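Local coordinates for protein glucose-1-phosphate uridylyltransferase (Sphingomonas elodea, PDB 2UX8) that probably catalyses the transfer of a uridylyl group from UTP to alpha-D-glucose 1-phosphate, giving UDP-glucose and diphosphate, at residues E75-I80 against D99-K104; D132-V137 against L218-M223; Y179-P184 against T205-L210. All coordinates share one frame; numbering follows the deposited sequence.

All three interactions lie within the nucleotidyl transferase family region, of the GT-A clan. Interaction 1 closes first, setting the end of helix 72-77 against the loop before strand 108-112. Interaction 2 then joins strand 135-138 to the chain leading into helix 221-228, and interaction 3 lies within the sequence it spans. Interactions 2 and 3 reach the same mixed sheet, their centres about 23 Å apart. The centres of interactions 1 and 3 are about 38 Å apart, on opposite sides of the chain's centre. The division is one of role: 179-184 against 205-210 borders the bound glucose 1-phosphate, 132-137 against 218-223 pairs central strands, and 75-80 against 99-104 faces two other subunits.

Interaction 1: residues E75-I80 against D99-K104; sequences EDHFDI and DGTRLK
I80 and R102 meet side chain to side chain, the arginine running past the isoleucine at a slant. R102 CG is anti to the backbone N (chi1 -154°), and a bend at chi3 (70°) turns NE out of the extended line of the chain. Beyond it the guanidinium approaches the isoleucine branch obliquely, with R102 CZ 4.0 Å from I80 CD1; the closer approaches in the model are doubtful. An alanine in place of I80 would remove the CG1 and CD1 that the arginine lies against and would probably leave the guanidinium freer to turn. D79 and R102 have opposite charges but form no salt bridge, since D79 OD1 is 6.3 Å from R102 NE. Nearer the backbone, R102 CG rests against F78 O at 3.8 Å. No classical hydrogen bond links the segments; instead F78 CA makes a CA-H...O contact with T101 O at 3.2 Å, and F78 CD2 approaches that same oxygen at 3.4 Å. One face of the F78 ring is taken by H77, whose CD2 stands over the ring centre, 3.5 Å above its plane, while F78 CD1 lies at the edge of the imidazole. H77 CG is anti to the backbone N (chi1 -180°), and at the far end of the ring NE2 reaches T101 CG2 at 4.2 Å. H77 NE2 is hydrogen-bonded to Q49 OE1, and T101 OG1 to L98 O. K33 of a third subunit bonds H77 O, D79 O and T101 OG1, and R112 of a second subunit makes salt bridges with E75, D76 and D79. The contact sets the end of helix 72-77 against the loop ahead of strand 108-112, F78 touching both that strand, at I108 and Y110, and helix 47-57, at I48 and V52.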
ATOM      1  N   GLU C  75       6.163   4.780  -6.591  1.00 42.48           N
ATOM      2  CA  GLU C  75       6.072   3.677  -7.531  1.00 42.33           C
ATOM      3  C   GLU C  75       4.854   3.798  -8.441  1.00 40.61           C
ATOM      4  O   GLU C  75       4.937   3.592  -9.653  1.00 39.69           O
ATOM      5  CB  GLU C  75       6.020   2.372  -6.753  1.00 76.83           C
ATOM      6  CG  GLU C  75       6.730   1.241  -7.434  1.00 81.94           C
ATOM      7  CD  GLU C  75       6.963   0.085  -6.504  1.00 86.87           C
ATOM      8  OE1 GLU C  75       7.080   0.343  -5.286  1.00 86.33           O
ATOM      9  OE2 GLU C  75       7.045  -1.066  -6.987  1.00 86.88           O
ATOM     10  N   ASP C  76       3.724   4.148  -7.845  1.00 53.79           N
ATOM     11  CA  ASP C  76       2.494   4.283  -8.598  1.00 53.05           C
ATOM     12  C   ASP C  76       2.536   5.455  -9.558  1.00 52.36           C
ATOM     13  O   ASP C  76       1.975   5.394 -10.656  1.00 52.97           O
ATOM     14  CB  ASP C  76       1.320   4.441  -7.644  1.00 45.26           C
ATOM     15  CG  ASP C  76       1.131   3.230  -6.768  1.00 45.17           C
ATOM     16  OD1 ASP C  76       1.389   2.112  -7.253  1.00 45.63           O
ATOM     17  OD2 ASP C  76       0.716   3.384  -5.603  1.00 45.77           O
ATOM     18  N   HIS C  77       3.213   6.516  -9.142  1.00 33.98           N
ATOM     19  CA  HIS C  77       3.319   7.702  -9.964  1.00 31.90           C
ATOM     20  C   HIS C  77       3.910   7.420 -11.346  1.00 31.66           C
ATOM     21  O   HIS C  77       3.539   8.070 -12.318  1.00 31.61           O
ATOM     22  CB  HIS C  77       4.171   8.754  -9.261  1.00 34.34           C
ATOM     23  CG  HIS C  77       4.322  10.014 -10.049  1.00 31.42           C
ATOM     24  ND1 HIS C  77       3.365  11.007 -10.054  1.00 31.02           N
ATOM     25  CD2 HIS C  77       5.286  10.414 -10.911  1.00 27.95           C
ATOM     26  CE1 HIS C  77       3.733  11.965 -10.886  1.00 27.62           C
ATOM     27  NE2 HIS C  77       4.893  11.629 -11.419  1.00 26.94           N
ATOM     28  N   PHE C  78       4.822   6.456 -11.432  1.00 40.76           N
ATOM     29  CA  PHE C  78       5.456   6.151 -12.705  1.00 40.36           C
ATOM     30  C   PHE C  78       4.917   4.915 -13.392  1.00 41.09           C
ATOM     31  O   PHE C  78       5.609   4.274 -14.177  1.00 41.74           O
ATOM     32  CB  PHE C  78       6.971   6.023 -12.532  1.00 29.69           C
ATOM     33  CG  PHE C  78       7.644   7.303 -12.134  1.00 28.78           C
ATOM     34  CD1 PHE C  78       7.829   7.625 -10.797  1.00 27.95           C
ATOM     35  CD2 PHE C  78       8.069   8.208 -13.105  1.00 26.94           C
ATOM     36  CE1 PHE C  78       8.428   8.837 -10.423  1.00 25.58           C
ATOM     37  CE2 PHE C  78       8.665   9.417 -12.747  1.00 25.23           C
ATOM     38  CZ  PHE C  78       8.845   9.733 -11.401  1.00 26.34           C
ATOM     39  N   ASP C  79       3.670   4.582 -13.105  1.00 32.45           N
ATOM     40  CA  ASP C  79       3.047   3.425 -13.721  1.00 32.22           C
ATOM     41  C   ASP C  79       1.739   3.936 -14.327  1.00 31.68           C
ATOM     42  O   ASP C  79       1.403   5.109 -14.190  1.00 31.04           O
ATOM     43  CB  ASP C  79       2.790   2.362 -12.640  1.00 48.91           C
ATOM     44  CG  ASP C  79       2.568   0.972 -13.216  1.00 50.94           C
ATOM     45  OD1 ASP C  79       2.705   0.796 -14.445  1.00 51.70           O
ATOM     46  OD2 ASP C  79       2.261   0.051 -12.432  1.00 51.66           O
ATOM     47  N   ILE C  80       1.004   3.075 -15.007  1.00 50.59           N
ATOM     48  CA  ILE C  80      -0.260   3.497 -15.580  1.00 51.06           C
ATOM     49  C   ILE C  80      -1.288   3.678 -14.468  1.00 50.99           C
ATOM     50  O   ILE C  80      -1.464   2.801 -13.622  1.00 51.40           O
ATOM     51  CB  ILE C  80      -0.763   2.458 -16.574  1.00 44.95           C
ATOM     52  CG1 ILE C  80       0.237   2.353 -17.725  1.00 45.52           C
ATOM     53  CG2 ILE C  80      -2.155   2.820 -17.042  1.00 44.87           C
ATOM     54  CD1 ILE C  80      -0.102   1.307 -18.746  1.00 47.70           C
ATOM     55  N   ASP C  99       2.209  13.153 -19.934  1.00 50.13           N
ATOM     56  CA  ASP C  99       3.369  12.870 -20.771  1.00 51.78           C
ATOM     57  C   ASP C  99       4.653  12.917 -19.976  1.00 52.41           C
ATOM     58  O   ASP C  99       4.975  13.938 -19.388  1.00 52.79           O
ATOM     59  CB  ASP C  99       3.455  13.896 -21.897  1.00 70.51           C
ATOM     60  CG  ASP C  99       2.851  13.399 -23.191  1.00 73.48           C
ATOM     61  OD1 ASP C  99       2.113  12.384 -23.190  1.00 75.31           O
ATOM     62  OD2 ASP C  99       3.117  14.044 -24.223  1.00 76.11           O
ATOM     63  N   GLY C 100       5.397  11.820 -19.964  1.00 48.14           N
ATOM     64  CA  GLY C 100       6.646  11.815 -19.228  1.00 48.85           C
ATOM     65  C   GLY C 100       6.536  11.205 -17.843  1.00 49.46           C
ATOM     66  O   GLY C 100       7.535  11.060 -17.139  1.00 49.89           O
ATOM     67  N   THR C 101       5.323  10.848 -17.441  1.00 49.44           N
ATOM     68  CA  THR C 101       5.137  10.248 -16.132  1.00 49.24           C
ATOM     69  C   THR C 101       5.309   8.754 -16.227  1.00 49.24           C
ATOM     70  O   THR C 101       5.376   8.068 -15.216  1.00 49.20           O
ATOM     71  CB  THR C 101       3.744  10.504 -15.546  1.00 48.47           C
ATOM     72  OG1 THR C 101       2.748   9.966 -16.417  1.00 48.96           O
ATOM     73  CG2 THR C 101       3.508  11.975 -15.359  1.00 47.42           C
ATOM     74  N   ARG C 102       5.380   8.237 -17.443  1.00 50.75           N
ATOM     75  CA  ARG C 102       5.534   6.807 -17.594  1.00 50.57           C
ATOM     76  C   ARG C 102       6.603   6.502 -18.614  1.00 49.79           C
ATOM     77  O   ARG C 102       6.565   7.017 -19.724  1.00 49.63           O
ATOM     78  CB  ARG C 102       4.217   6.194 -18.034  1.00 72.12           C
ATOM     79  CG  ARG C 102       4.054   4.759 -17.643  1.00 75.39           C
ATOM     80  CD  ARG C 102       2.845   4.201 -18.334  1.00 82.00           C
ATOM     81  NE  ARG C 102       3.091   4.075 -19.763  1.00 86.50           N
ATOM     82  CZ  ARG C 102       2.141   3.950 -20.678  1.00 89.63           C
ATOM     83  NH1 ARG C 102       0.869   3.940 -20.321  1.00 91.24           N
ATOM     84  NH2 ARG C 102       2.464   3.824 -21.953  1.00 91.62           N
ATOM     85  N   LEU C 103       7.564   5.673 -18.230  1.00 42.64           N
ATOM     86  CA  LEU C 103       8.632   5.287 -19.136  1.00 41.92           C
ATOM     87  C   LEU C 103       8.344   3.896 -19.679  1.00 41.19           C
ATOM     88  O   LEU C 103       7.324   3.290 -19.346  1.00 41.23           O
ATOM     89  CB  LEU C 103       9.975   5.296 -18.406  1.00 50.61           C
ATOM     90  CG  LEU C 103      10.821   6.577 -18.460  1.00 51.04           C
ATOM     91  CD1 LEU C 103      10.054   7.763 -17.948  1.00 49.29           C
ATOM     92  CD2 LEU C 103      12.070   6.376 -17.631  1.00 50.56           C
ATOM     93  N   LYS C 104       9.232   3.401 -20.530  1.00 41.25           N
ATOM     94  CA  LYS C 104       9.087   2.066 -21.095  1.00 41.12           C
ATOM     95  C   LYS C 104       9.211   1.054 -19.961  1.00 40.49           C
ATOM     96  O   LYS C 104       9.968   1.268 -19.007  1.00 40.88           O
ATOM     97  CB  LYS C 104      10.196   1.813 -22.100  1.00 65.25           C
ATOM     98  CG  LYS C 104       9.740   1.610 -23.508  1.00 68.05           C
ATOM     99  CD  LYS C 104      10.933   1.652 -24.426  1.00 71.52           C
ATOM    100  CE  LYS C 104      10.562   1.273 -25.837  1.00 74.54           C
ATOM    101  NZ  LYS C 104      11.704   1.519 -26.754  1.00 75.93           N
TER

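Interaction 2: residues D132-V137 against L218-M223; sequences DEPFAV and LQPEVM
The F135 ring takes L218 over one of its faces, with L218 CB 4.2 Å from the ring centroid and 25° off the normal, a CH-pi contact offset toward the rim. F135 CG sits between the backbone N and the carbonyl carbon (chi1 60°), and the far end of the ring comes closer to the opposite segment. There M223 CG touches F135 CE2 at 3.7 Å. On the side of the ring plane away from L218, the bend at chi2 places M223 SD obliquely, 5.2 Å from the F135 centroid, a Met-aromatic contact. V123 of helix 119-125 packs on both F135 and M223. Along the backbone, F135 and L218 form an antiparallel hydrogen-bonded pair: F135 N gives a bond of 2.8 Å to L218 O, and L218 N one of 2.7 Å to F135 O. This pair joins strands 135-138 and 215-218 in the mixed sheet of the GT-A fold, just before the chain turns into helix 221-228. Farther out the prolines meet, P134 CB lying 4.3 Å from P220 CD, and P220 CD also packs on E133 O at 3.5 Å. The E133 carboxylate makes salt bridges with R15 and K16. At the exposed edge D132 OD2 comes to 3.7 Å from P220 CB.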
ATOM      1  N   ASP C 132      29.332  -2.599 -14.514  1.00 48.24           N
ATOM      2  CA  ASP C 132      30.575  -1.938 -14.880  1.00 48.87           C
ATOM      3  C   ASP C 132      30.175  -0.827 -15.837  1.00 47.94           C
ATOM      4  O   ASP C 132      30.525  -0.851 -17.012  1.00 47.96           O
ATOM      5  CB  ASP C 132      31.546  -2.871 -15.601  1.00 65.72           C
ATOM      6  CG  ASP C 132      33.001  -2.454 -15.411  1.00 68.95           C
ATOM      7  OD1 ASP C 132      33.794  -2.641 -16.351  1.00 71.91           O
ATOM      8  OD2 ASP C 132      33.360  -1.953 -14.321  1.00 70.37           O
ATOM      9  N   GLU C 133      29.436   0.152 -15.338  1.00 56.93           N
ATOM     10  CA  GLU C 133      28.987   1.251 -16.177  1.00 55.35           C
ATOM     11  C   GLU C 133      29.064   2.527 -15.391  1.00 53.57           C
ATOM     12  O   GLU C 133      29.001   2.511 -14.170  1.00 53.91           O
ATOM     13  CB  GLU C 133      27.521   1.054 -16.602  1.00 53.37           C
ATOM     14  CG  GLU C 133      27.252  -0.149 -17.488  1.00 55.75           C
ATOM     15  CD  GLU C 133      25.891  -0.101 -18.184  1.00 58.58           C
ATOM     16  OE1 GLU C 133      25.543   0.953 -18.765  1.00 59.73           O
ATOM     17  OE2 GLU C 133      25.184  -1.130 -18.175  1.00 58.96           O
ATOM     18  N   PRO C 134      29.247   3.652 -16.080  1.00 53.59           N
ATOM     19  CA  PRO C 134      29.303   4.925 -15.365  1.00 51.56           C
ATOM     20  C   PRO C 134      27.840   5.215 -14.997  1.00 49.37           C
ATOM     21  O   PRO C 134      26.931   4.744 -15.675  1.00 50.08           O
ATOM     22  CB  PRO C 134      29.871   5.877 -16.416  1.00 26.12           C
ATOM     23  CG  PRO C 134      29.451   5.255 -17.708  1.00 27.00           C
ATOM     24  CD  PRO C 134      29.681   3.803 -17.478  1.00 27.56           C
ATOM     25  N   PHE C 135      27.599   5.959 -13.929  1.00 34.83           N
ATOM     26  CA  PHE C 135      26.220   6.225 -13.547  1.00 32.19           C
ATOM     27  C   PHE C 135      26.032   7.629 -13.001  1.00 31.15           C
ATOM     28  O   PHE C 135      26.992   8.263 -12.578  1.00 30.50           O
ATOM     29  CB  PHE C 135      25.767   5.181 -12.515  1.00 29.18           C
ATOM     30  CG  PHE C 135      26.592   5.175 -11.264  1.00 28.00           C
ATOM     31  CD1 PHE C 135      26.140   5.807 -10.112  1.00 24.97           C
ATOM     32  CD2 PHE C 135      27.850   4.577 -11.250  1.00 26.10           C
ATOM     33  CE1 PHE C 135      26.933   5.847  -8.956  1.00 21.15           C
ATOM     34  CE2 PHE C 135      28.644   4.610 -10.117  1.00 24.55           C
ATOM     35  CZ  PHE C 135      28.185   5.250  -8.961  1.00 24.89           C
ATOM     36  N   ALA C 136      24.790   8.104 -13.029  1.00 30.92           N
ATOM     37  CA  ALA C 136      24.443   9.422 -12.514  1.00 30.64           C
ATOM     38  C   ALA C 136      23.728   9.264 -11.164  1.00 31.02           C
ATOM     39  O   ALA C 136      23.232   8.188 -10.834  1.00 31.39           O
ATOM     40  CB  ALA C 136      23.529  10.135 -13.499  1.00  4.32           C
ATOM     41  N   VAL C 137      23.691  10.337 -10.388  1.00 34.18           N
ATOM     42  CA  VAL C 137      23.019  10.320  -9.102  1.00 34.08           C
ATOM     43  C   VAL C 137      22.345  11.673  -8.955  1.00 34.73           C
ATOM     44  O   VAL C 137      22.991  12.714  -9.115  1.00 35.54           O
ATOM     45  CB  VAL C 137      24.011  10.104  -7.941  1.00 29.61           C
ATOM     46  CG1 VAL C 137      23.302  10.279  -6.609  1.00 27.28           C
ATOM     47  CG2 VAL C 137      24.619   8.711  -8.030  1.00 29.49           C
ATOM     48  N   LEU C 218      29.318   9.483 -12.006  1.00 35.21           N
ATOM     49  CA  LEU C 218      30.454   8.740 -11.489  1.00 36.20           C
ATOM     50  C   LEU C 218      30.866   7.523 -12.292  1.00 37.49           C
ATOM     51  O   LEU C 218      30.065   6.929 -13.002  1.00 37.61           O
ATOM     52  CB  LEU C 218      30.146   8.311 -10.062  1.00 23.53           C
ATOM     53  CG  LEU C 218      29.839   9.514  -9.191  1.00 23.12           C
ATOM     54  CD1 LEU C 218      29.112   9.052  -7.967  1.00 22.72           C
ATOM     55  CD2 LEU C 218      31.137  10.260  -8.841  1.00 22.92           C
ATOM     56  N   GLN C 219      32.132   7.151 -12.155  1.00 39.31           N
ATOM     57  CA  GLN C 219      32.663   5.987 -12.847  1.00 40.40           C
ATOM     58  C   GLN C 219      32.479   4.774 -11.957  1.00 41.48           C
ATOM     59  O   GLN C 219      32.508   4.879 -10.727  1.00 41.01           O
ATOM     60  CB  GLN C 219      34.144   6.191 -13.182  1.00 33.31           C
ATOM     61  CG  GLN C 219      34.367   7.304 -14.187  1.00 31.98           C
ATOM     62  CD  GLN C 219      33.663   7.030 -15.498  1.00 28.66           C
ATOM     63  OE1 GLN C 219      33.034   7.908 -16.079  1.00 30.08           O
ATOM     64  NE2 GLN C 219      33.769   5.804 -15.973  1.00 28.89           N
ATOM     65  N   PRO C 220      32.289   3.604 -12.571  1.00 37.46           N
ATOM     66  CA  PRO C 220      32.086   2.345 -11.854  1.00 39.14           C
ATOM     67  C   PRO C 220      33.093   2.033 -10.748  1.00 40.55           C
ATOM     68  O   PRO C 220      32.781   1.279  -9.824  1.00 40.52           O
ATOM     69  CB  PRO C 220      32.077   1.301 -12.976  1.00 45.33           C
ATOM     70  CG  PRO C 220      32.894   1.945 -14.059  1.00 44.76           C
ATOM     71  CD  PRO C 220      32.399   3.365 -14.019  1.00 44.14           C
ATOM     72  N   GLU C 221      34.287   2.619 -10.820  1.00 53.34           N
ATOM     73  CA  GLU C 221      35.289   2.356  -9.793  1.00 54.33           C
ATOM     74  C   GLU C 221      34.800   2.880  -8.448  1.00 54.70           C
ATOM     75  O   GLU C 221      35.222   2.401  -7.394  1.00 55.41           O
ATOM     76  CB  GLU C 221      36.635   3.005 -10.137  1.00 58.76           C
ATOM     77  CG  GLU C 221      36.750   3.639 -11.524  1.00 61.17           C
ATOM     78  CD  GLU C 221      36.590   2.650 -12.680  1.00 64.54           C
ATOM     79  OE1 GLU C 221      36.968   1.465 -12.523  1.00 67.40           O
ATOM     80  OE2 GLU C 221      36.104   3.071 -13.759  1.00 63.51           O
ATOM     81  N   VAL C 222      33.901   3.858  -8.481  1.00 51.84           N
ATOM     82  CA  VAL C 222      33.374   4.418  -7.240  1.00 52.04           C
ATOM     83  C   VAL C 222      32.478   3.412  -6.527  1.00 52.19           C
ATOM     84  O   VAL C 222      32.452   3.364  -5.297  1.00 52.29           O
ATOM     85  CB  VAL C 222      32.580   5.711  -7.488  1.00 49.14           C
ATOM     86  CG1 VAL C 222      32.175   6.325  -6.149  1.00 48.26           C
ATOM     87  CG2 VAL C 222      33.424   6.692  -8.303  1.00 48.88           C
ATOM     88  N   MET C 223      31.740   2.619  -7.302  1.00 51.81           N
ATOM     89  CA  MET C 223      30.875   1.588  -6.728  1.00 52.18           C
ATOM     90  C   MET C 223      31.772   0.582  -6.021  1.00 52.71           C
ATOM     91  O   MET C 223      31.549   0.237  -4.861  1.00 52.72           O
ATOM     92  CB  MET C 223      30.079   0.871  -7.822  1.00 44.69           C
ATOM     93  CG  MET C 223      28.721   1.468  -8.109  1.00 43.45           C
ATOM     94  SD  MET C 223      27.530   1.167  -6.794  1.00 38.29           S
ATOM     95  CE  MET C 223      27.862   2.437  -5.747  1.00 39.96           C
TER

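Interaction 3: residues Y179-P184 against T205-L210; sequences YGIITP and TAPSNL. With G1P (1-O-phosphono-alpha-D-glucopyranose), chain K.
I182 and L210 make the dense part of this contact, their side chains crossing at about a right angle with I182 CB 3.7 Å from L210 CG. That CG is placed between the leucine's backbone N and carbonyl carbon (chi1 80°). Between the backbones I182 N donates to L210 O, a bond of 2.9 Å. Strand 164-170, through I166 and A168, and V194 and T192 of strand 191-198 add to this buried side. S208 OG is directed to I182 O as donor, at a modelled distance too short to trust. The same OG lies 3.6 Å from I181 CG2.

Toward solvent the fit is looser and mostly a matter of single touches. P184 carries the leucine contact out to the exposed edge, its CD 3.7 Å from L210 CD2. P207 bears on I181 through CD, 4.1 Å from I181 CG2, while its CB meets T183 OG1 at 3.7 Å. N209 points away from the strand, its ND2 bonded to D173 OD1 and V171 O. Apart from this open edge, the buried start of 179-184 borders the sugar: G180 N gives a hydrogen bond of 3.0 Å to O4 of the bound glucose 1-phosphate, and a CB on G180 would clash with O3 of the ligand. E199 and V212 also bond this ligand, so that a glycine backbone N-H, a carboxylate and a strand carbonyl together line the sugar-phosphate pocket of this nucleotidyltransferase.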
ATOM      1  N   TYR C 179      27.911  21.263   3.648  1.00 69.61           N
ATOM      2  CA  TYR C 179      28.118  20.561   2.393  1.00 69.17           C
ATOM      3  C   TYR C 179      29.482  19.919   2.318  1.00 68.49           C
ATOM      4  O   TYR C 179      30.306  20.066   3.218  1.00 68.85           O
ATOM      5  CB  TYR C 179      28.008  21.526   1.209  1.00 67.23           C
ATOM      6  CG  TYR C 179      26.794  22.438   1.177  1.00 68.24           C
ATOM      7  CD1 TYR C 179      26.643  23.480   2.095  1.00 68.69           C
ATOM      8  CD2 TYR C 179      25.825  22.296   0.183  1.00 68.36           C
ATOM      9  CE1 TYR C 179      25.562  24.358   2.013  1.00 68.59           C
ATOM     10  CE2 TYR C 179      24.744  23.167   0.097  1.00 67.75           C
ATOM     11  CZ  TYR C 179      24.620  24.195   1.011  1.00 67.42           C
ATOM     12  OH  TYR C 179      23.561  25.067   0.909  1.00 67.49           O
ATOM     13  N   GLY C 180      29.708  19.199   1.228  1.00 56.71           N
ATOM     14  CA  GLY C 180      31.003  18.596   1.007  1.00 55.75           C
ATOM     15  C   GLY C 180      31.715  19.734   0.310  1.00 55.29           C
ATOM     16  O   GLY C 180      31.131  20.367  -0.574  1.00 55.65           O
ATOM     17  N   ILE C 181      32.951  20.023   0.696  1.00 52.85           N
ATOM     18  CA  ILE C 181      33.653  21.133   0.072  1.00 52.23           C
ATOM     19  C   ILE C 181      34.766  20.715  -0.870  1.00 51.96           C
ATOM     20  O   ILE C 181      35.499  19.765  -0.605  1.00 51.96           O
ATOM     21  CB  ILE C 181      34.193  22.093   1.145  1.00 67.19           C
ATOM     22  CG1 ILE C 181      33.013  22.746   1.867  1.00 66.90           C
ATOM     23  CG2 ILE C 181      35.072  23.159   0.514  1.00 67.04           C
ATOM     24  CD1 ILE C 181      32.098  23.553   0.947  1.00 66.05           C
ATOM     25  N   ILE C 182      34.880  21.440  -1.974  1.00 53.26           N
ATOM     26  CA  ILE C 182      35.884  21.155  -2.985  1.00 52.95           C
ATOM     27  C   ILE C 182      37.126  22.029  -2.862  1.00 53.33           C
ATOM     28  O   ILE C 182      37.041  23.207  -2.520  1.00 53.43           O
ATOM     29  CB  ILE C 182      35.310  21.382  -4.391  1.00 42.52           C
ATOM     30  CG1 ILE C 182      34.087  20.489  -4.606  1.00 42.25           C
ATOM     31  CG2 ILE C 182      36.383  21.133  -5.439  1.00 41.43           C
ATOM     32  CD1 ILE C 182      33.315  20.791  -5.880  1.00 41.64           C
ATOM     33  N   THR C 183      38.279  21.428  -3.137  1.00 51.58           N
ATOM     34  CA  THR C 183      39.559  22.128  -3.141  1.00 51.78           C
ATOM     35  C   THR C 183      39.766  22.309  -4.647  1.00 51.45           C
ATOM     36  O   THR C 183      40.155  21.375  -5.345  1.00 51.35           O
ATOM     37  CB  THR C 183      40.665  21.245  -2.541  1.00 63.39           C
ATOM     38  OG1 THR C 183      40.318  20.909  -1.192  1.00 64.27           O
ATOM     39  CG2 THR C 183      41.995  21.971  -2.548  1.00 63.12           C
ATOM     40  N   PRO C 184      39.491  23.515  -5.165  1.00 67.25           N
ATOM     41  CA  PRO C 184      39.614  23.848  -6.587  1.00 67.26           C
ATOM     42  C   PRO C 184      40.992  23.915  -7.211  1.00 67.78           C
ATOM     43  O   PRO C 184      41.969  24.286  -6.564  1.00 68.40           O
ATOM     44  CB  PRO C 184      38.902  25.186  -6.678  1.00 43.84           C
ATOM     45  CG  PRO C 184      39.342  25.840  -5.421  1.00 43.77           C
ATOM     46  CD  PRO C 184      39.190  24.729  -4.383  1.00 44.11           C
ATOM     47  N   THR C 205      37.775  25.454   9.050  1.00 88.87           N
ATOM     48  CA  THR C 205      38.635  24.616   8.239  1.00 87.85           C
ATOM     49  C   THR C 205      38.110  24.373   6.834  1.00 87.46           C
ATOM     50  O   THR C 205      38.362  23.326   6.239  1.00 87.68           O
ATOM     51  CB  THR C 205      38.905  23.257   8.898  1.00110.40           C
ATOM     52  OG1 THR C 205      39.583  22.406   7.969  1.00109.77           O
ATOM     53  CG2 THR C 205      37.627  22.600   9.313  1.00110.07           C
ATOM     54  N   ALA C 206      37.388  25.344   6.293  1.00103.10           N
ATOM     55  CA  ALA C 206      36.871  25.219   4.938  1.00101.96           C
ATOM     56  C   ALA C 206      37.946  25.532   3.890  1.00100.79           C
ATOM     57  O   ALA C 206      38.391  26.673   3.763  1.00101.19           O
ATOM     58  CB  ALA C 206      35.687  26.153   4.744  1.00109.78           C
ATOM     59  N   PRO C 207      38.379  24.519   3.128  1.00 70.46           N
ATOM     60  CA  PRO C 207      39.400  24.732   2.095  1.00 68.99           C
ATOM     61  C   PRO C 207      38.993  25.807   1.082  1.00 67.46           C
ATOM     62  O   PRO C 207      39.846  26.424   0.443  1.00 67.68           O
ATOM     63  CB  PRO C 207      39.517  23.356   1.447  1.00110.76           C
ATOM     64  CG  PRO C 207      39.292  22.437   2.602  1.00111.52           C
ATOM     65  CD  PRO C 207      38.113  23.079   3.309  1.00111.96           C
ATOM     66  N   SER C 208      37.686  26.010   0.928  1.00 77.64           N
ATOM     67  CA  SER C 208      37.155  27.002  -0.005  1.00 75.36           C
ATOM     68  C   SER C 208      35.662  27.181   0.212  1.00 73.92           C
ATOM     69  O   SER C 208      35.133  26.873   1.281  1.00 73.77           O
ATOM     70  CB  SER C 208      37.394  26.572  -1.458  1.00 65.42           C
ATOM     71  OG  SER C 208      36.496  25.544  -1.847  1.00 64.16           O
ATOM     72  N   ASN C 209      34.986  27.671  -0.820  1.00 77.80           N
ATOM     73  CA  ASN C 209      33.555  27.902  -0.744  1.00 75.78           C
ATOM     74  C   ASN C 209      32.705  27.077  -1.709  1.00 74.14           C
ATOM     75  O   ASN C 209      31.495  26.965  -1.507  1.00 74.22           O
ATOM     76  CB  ASN C 209      33.250  29.388  -0.965  1.00 71.39           C
ATOM     77  CG  ASN C 209      33.584  30.242   0.242  1.00 71.14           C
ATOM     78  OD1 ASN C 209      34.751  30.521   0.527  1.00 71.61           O
ATOM     79  ND2 ASN C 209      32.553  30.658   0.965  1.00 70.82           N
ATOM     80  N   LEU C 210      33.303  26.500  -2.752  1.00 55.89           N
ATOM     81  CA  LEU C 210      32.476  25.735  -3.680  1.00 53.99           C
ATOM     82  C   LEU C 210      32.144  24.345  -3.148  1.00 52.47           C
ATOM     83  O   LEU C 210      33.004  23.477  -2.989  1.00 52.57           O
ATOM     84  CB  LEU C 210      33.094  25.665  -5.085  1.00 44.45           C
ATOM     85  CG  LEU C 210      34.211  24.702  -5.449  1.00 44.31           C
ATOM     86  CD1 LEU C 210      34.321  24.645  -6.961  1.00 44.11           C
ATOM     87  CD2 LEU C 210      35.517  25.148  -4.820  1.00 45.16           C
TER
HETATM   88  C1  G1P K1290      25.129  15.215   0.471  0.60 60.19           C
HETATM   89  C2  G1P K1290      26.650  15.079   0.261  0.60 60.19           C
HETATM   90  C3  G1P K1290      27.297  16.462   0.443  0.60 60.19           C
HETATM   91  C4  G1P K1290      26.709  17.396  -0.610  0.60 60.19           C
HETATM   92  C5  G1P K1290      25.181  17.475  -0.385  0.60 60.19           C
HETATM   93  C6  G1P K1290      24.563  18.396  -1.449  0.60 60.19           C
HETATM   94  O1  G1P K1290      24.879  15.650   1.826  0.60 60.19           O
HETATM   95  O2  G1P K1290      27.173  14.168   1.227  0.60 60.19           O
HETATM   96  O3  G1P K1290      28.701  16.362   0.250  0.60 60.19           O
HETATM   97  O4  G1P K1290      27.292  18.690  -0.466  0.60 60.19           O
HETATM   98  O5  G1P K1290      24.586  16.152  -0.514  0.60 60.19           O
HETATM   99  O6  G1P K1290      23.147  18.483  -1.273  0.60 60.19           O
HETATM  100  P   G1P K1290      23.287  15.619   2.146  0.60 60.19           P
HETATM  101  O1P G1P K1290      22.732  14.261   1.925  0.60 60.19           O
HETATM  102  O2P G1P K1290      23.052  16.072   3.664  0.60 60.19           O
HETATM  103  O3P G1P K1290      22.513  16.664   1.193  0.60 60.19           O